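Long-range contact in titin (Homo sapiens, PDB 5JDE), which is a giant muscle protein built largely of immunoglobulin-like domains that probably acts as a molecular spring and scaffold of the sarcomere: residues E190-I195 and I236-F241. Sequence-based numbering, arbitrary orientation.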
loop_
_atom_site.group_PDB
_atom_site.type_symbol
_atom_site.label_atom_id
_atom_site.label_comp_id
_atom_site.label_asym_id
_atom_site.label_seq_id
_atom_site.Cartn_x
_atom_site.Cartn_y
_atom_site.Cartn_z
ATOM N N GLU A 190 -22.743 -40.793 -27.306
ATOM C CA GLU A 190 -22.352 -42.090 -27.858
ATOM C C GLU A 190 -20.825 -42.199 -27.884
ATOM O O GLU A 190 -20.134 -41.195 -27.977
ATOM C CB GLU A 190 -22.920 -42.269 -29.272
ATOM C CG GLU A 190 -24.438 -42.289 -29.350
ATOM C CD GLU A 190 -25.054 -43.426 -28.558
ATOM O OE1 GLU A 190 -24.479 -44.535 -28.573
ATOM O OE2 GLU A 190 -26.115 -43.215 -27.930
ATOM N N GLU A 191 -20.300 -43.414 -27.803
ATOM C CA GLU A 191 -18.862 -43.629 -27.928
ATOM C C GLU A 191 -18.297 -42.991 -29.207
ATOM O O GLU A 191 -18.931 -43.048 -30.266
ATOM C CB GLU A 191 -18.547 -45.127 -27.899
ATOM C CG GLU A 191 -17.088 -45.462 -28.161
ATOM C CD GLU A 191 -16.751 -46.903 -27.831
ATOM O OE1 GLU A 191 -17.232 -47.401 -26.792
ATOM O OE2 GLU A 191 -15.997 -47.535 -28.603
ATOM N N LYS A 192 -17.121 -42.370 -29.060
ATOM C CA LYS A 192 -16.374 -41.646 -30.107
ATOM C C LYS A 192 -16.884 -40.218 -30.324
ATOM O O LYS A 192 -16.281 -39.453 -31.086
ATOM C CB LYS A 192 -16.378 -42.400 -31.452
ATOM C CG LYS A 192 -15.670 -43.745 -31.432
ATOM C CD LYS A 192 -15.020 -44.053 -32.787
ATOM C CE LYS A 192 -14.490 -45.476 -32.863
ATOM N NZ LYS A 192 -15.551 -46.451 -33.233
ATOM N N ASP A 193 -17.986 -39.861 -29.668
ATOM C CA ASP A 193 -18.493 -38.495 -29.733
ATOM C C ASP A 193 -17.477 -37.515 -29.159
ATOM O O ASP A 193 -16.613 -37.890 -28.372
ATOM C CB ASP A 193 -19.815 -38.341 -28.966
ATOM C CG ASP A 193 -21.032 -38.769 -29.780
ATOM O OD1 ASP A 193 -20.912 -38.919 -31.018
ATOM O OD2 ASP A 193 -22.118 -38.940 -29.177
ATOM N N THR A 194 -17.586 -36.264 -29.579
ATOM C CA THR A 194 -16.892 -35.165 -28.929
ATOM C C THR A 194 -17.959 -34.340 -28.256
ATOM O O THR A 194 -18.973 -34.007 -28.870
ATOM C CB THR A 194 -16.083 -34.326 -29.916
ATOM O OG1 THR A 194 -15.032 -35.136 -30.463
ATOM C CG2 THR A 194 -15.469 -33.105 -29.213
ATOM N N ILE A 195 -17.746 -34.043 -26.978
ATOM C CA ILE A 195 -18.768 -33.414 -26.165
ATOM C C ILE A 195 -18.252 -32.080 -25.663
ATOM O O ILE A 195 -17.054 -31.821 -25.707
ATOM C CB ILE A 195 -19.166 -34.303 -24.966
ATOM C CG1 ILE A 195 -17.979 -34.462 -24.000
ATOM C CG2 ILE A 195 -19.642 -35.653 -25.453
ATOM C CD1 ILE A 195 -18.002 -33.531 -22.782
ATOM N N ILE A 236 -14.375 -32.641 -24.584
ATOM C CA ILE A 236 -13.780 -33.967 -24.448
ATOM C C ILE A 236 -13.947 -34.744 -25.745
ATOM O O ILE A 236 -15.071 -35.023 -26.162
ATOM C CB ILE A 236 -14.412 -34.750 -23.281
ATOM C CG1 ILE A 236 -14.391 -33.896 -22.002
ATOM C CG2 ILE A 236 -13.698 -36.092 -23.083
ATOM C CD1 ILE A 236 -15.001 -34.567 -20.785
ATOM N N ARG A 237 -12.830 -35.078 -26.388
ATOM C CA ARG A 237 -12.865 -35.689 -27.714
ATOM C C ARG A 237 -12.812 -37.210 -27.656
ATOM O O ARG A 237 -12.307 -37.780 -26.693
ATOM C CB ARG A 237 -11.701 -35.182 -28.572
ATOM C CG ARG A 237 -11.383 -33.703 -28.427
ATOM C CD ARG A 237 -11.143 -33.069 -29.791
ATOM N NE ARG A 237 -10.234 -31.926 -29.734
ATOM C CZ ARG A 237 -9.046 -31.886 -30.332
ATOM N NH1 ARG A 237 -8.621 -32.927 -31.038
ATOM N NH2 ARG A 237 -8.283 -30.804 -30.229
ATOM N N ASN A 238 -13.309 -37.853 -28.712
ATOM C CA ASN A 238 -13.198 -39.304 -28.881
ATOM C C ASN A 238 -13.596 -40.042 -27.604
ATOM O O ASN A 238 -12.860 -40.874 -27.080
ATOM C CB ASN A 238 -11.773 -39.673 -29.302
ATOM C CG ASN A 238 -11.695 -41.035 -29.956
ATOM O OD1 ASN A 238 -12.676 -41.525 -30.517
ATOM N ND2 ASN A 238 -10.523 -41.654 -29.890
ATOM N N VAL A 239 -14.766 -39.690 -27.098
ATOM C CA VAL A 239 -15.262 -40.173 -25.823
ATOM C C VAL A 239 -15.385 -41.700 -25.768
ATOM O O VAL A 239 -15.859 -42.329 -26.710
ATOM C CB VAL A 239 -16.626 -39.499 -25.521
ATOM C CG1 VAL A 239 -17.451 -40.327 -24.586
ATOM C CG2 VAL A 239 -16.405 -38.085 -24.969
ATOM N N HIS A 240 -14.923 -42.292 -24.669
ATOM C CA HIS A 240 -15.133 -43.719 -24.421
ATOM C C HIS A 240 -15.666 -43.923 -23.000
ATOM O O HIS A 240 -15.945 -42.951 -22.290
ATOM C CB HIS A 240 -13.840 -44.519 -24.643
ATOM C CG HIS A 240 -12.702 -44.103 -23.759
ATOM N ND1 HIS A 240 -12.590 -44.508 -22.447
ATOM C CD2 HIS A 240 -11.619 -43.327 -24.005
ATOM C CE1 HIS A 240 -11.493 -43.995 -21.919
ATOM N NE2 HIS A 240 -10.886 -43.274 -22.844
ATOM N N PHE A 241 -15.781 -45.179 -22.578
ATOM C CA PHE A 241 -16.396 -45.509 -21.297
ATOM C C PHE A 241 -15.676 -44.909 -20.069
ATOM O O PHE A 241 -16.319 -44.564 -19.071
ATOM C CB PHE A 241 -16.479 -47.027 -21.145
ATOM C CG PHE A 241 -16.539 -47.481 -19.722
ATOM C CD1 PHE A 241 -17.708 -47.347 -18.988
ATOM C CD2 PHE A 241 -15.420 -48.023 -19.108
ATOM C CE1 PHE A 241 -17.763 -47.754 -17.672
ATOM C CE2 PHE A 241 -15.468 -48.434 -17.794
ATOM C CZ PHE A 241 -16.639 -48.298 -17.075
#
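Glu191 meets Val239 through the aliphatic part of its side chain: CG, swung anti to the backbone N (chi1 174°), rests 3.7 Å from Val239 O. The same carbonyl takes the contact's shortest hydrogen bond, 2.7 Å from Lys192 N, almost straight at the hydrogen and in the carbonyl plane. Lys192 and Asn238 then run side by side in the same direction, the amide OD1 of Asn238 lying 3.8 Å from Lys192 CG. At Asp193 ends the type II turn that starts at Glu190, closed by the bond from Asp193 N to Glu190 O; Asp193 OD2 accepts a hydrogen bond from Glu190 N, which approaches from above the carboxylate plane. Asp193 O in turn accepts a bond from Val239 N, 2.9 Å away, so that Val239 is gripped at both its N and its O. Thr194 lays OG1 against Arg237 CA, while its own CA approaches Ile236 O at 3.3 Å in a CA-H...O contact. Regular sheet pairing begins at Ile195, whose N and O both bond to Ile236. With chi1 at 65°, Ile195 directs CG1 to within 3.7 Å of Ile236 CB; its CG2 meets Val239 CG2, and the Ile195 side chain also rests on Ile187 and Ala189 of strand 187-189. Ile195, Ile236 and Val239 are buried, whereas Lys192, Thr194 and Asn238 are exposed. The A'-B and E-F loops thus stay hydrogen-bonded past the end of the antiparallel B-E pairing in an I-set immunoglobulin beta-sandwich.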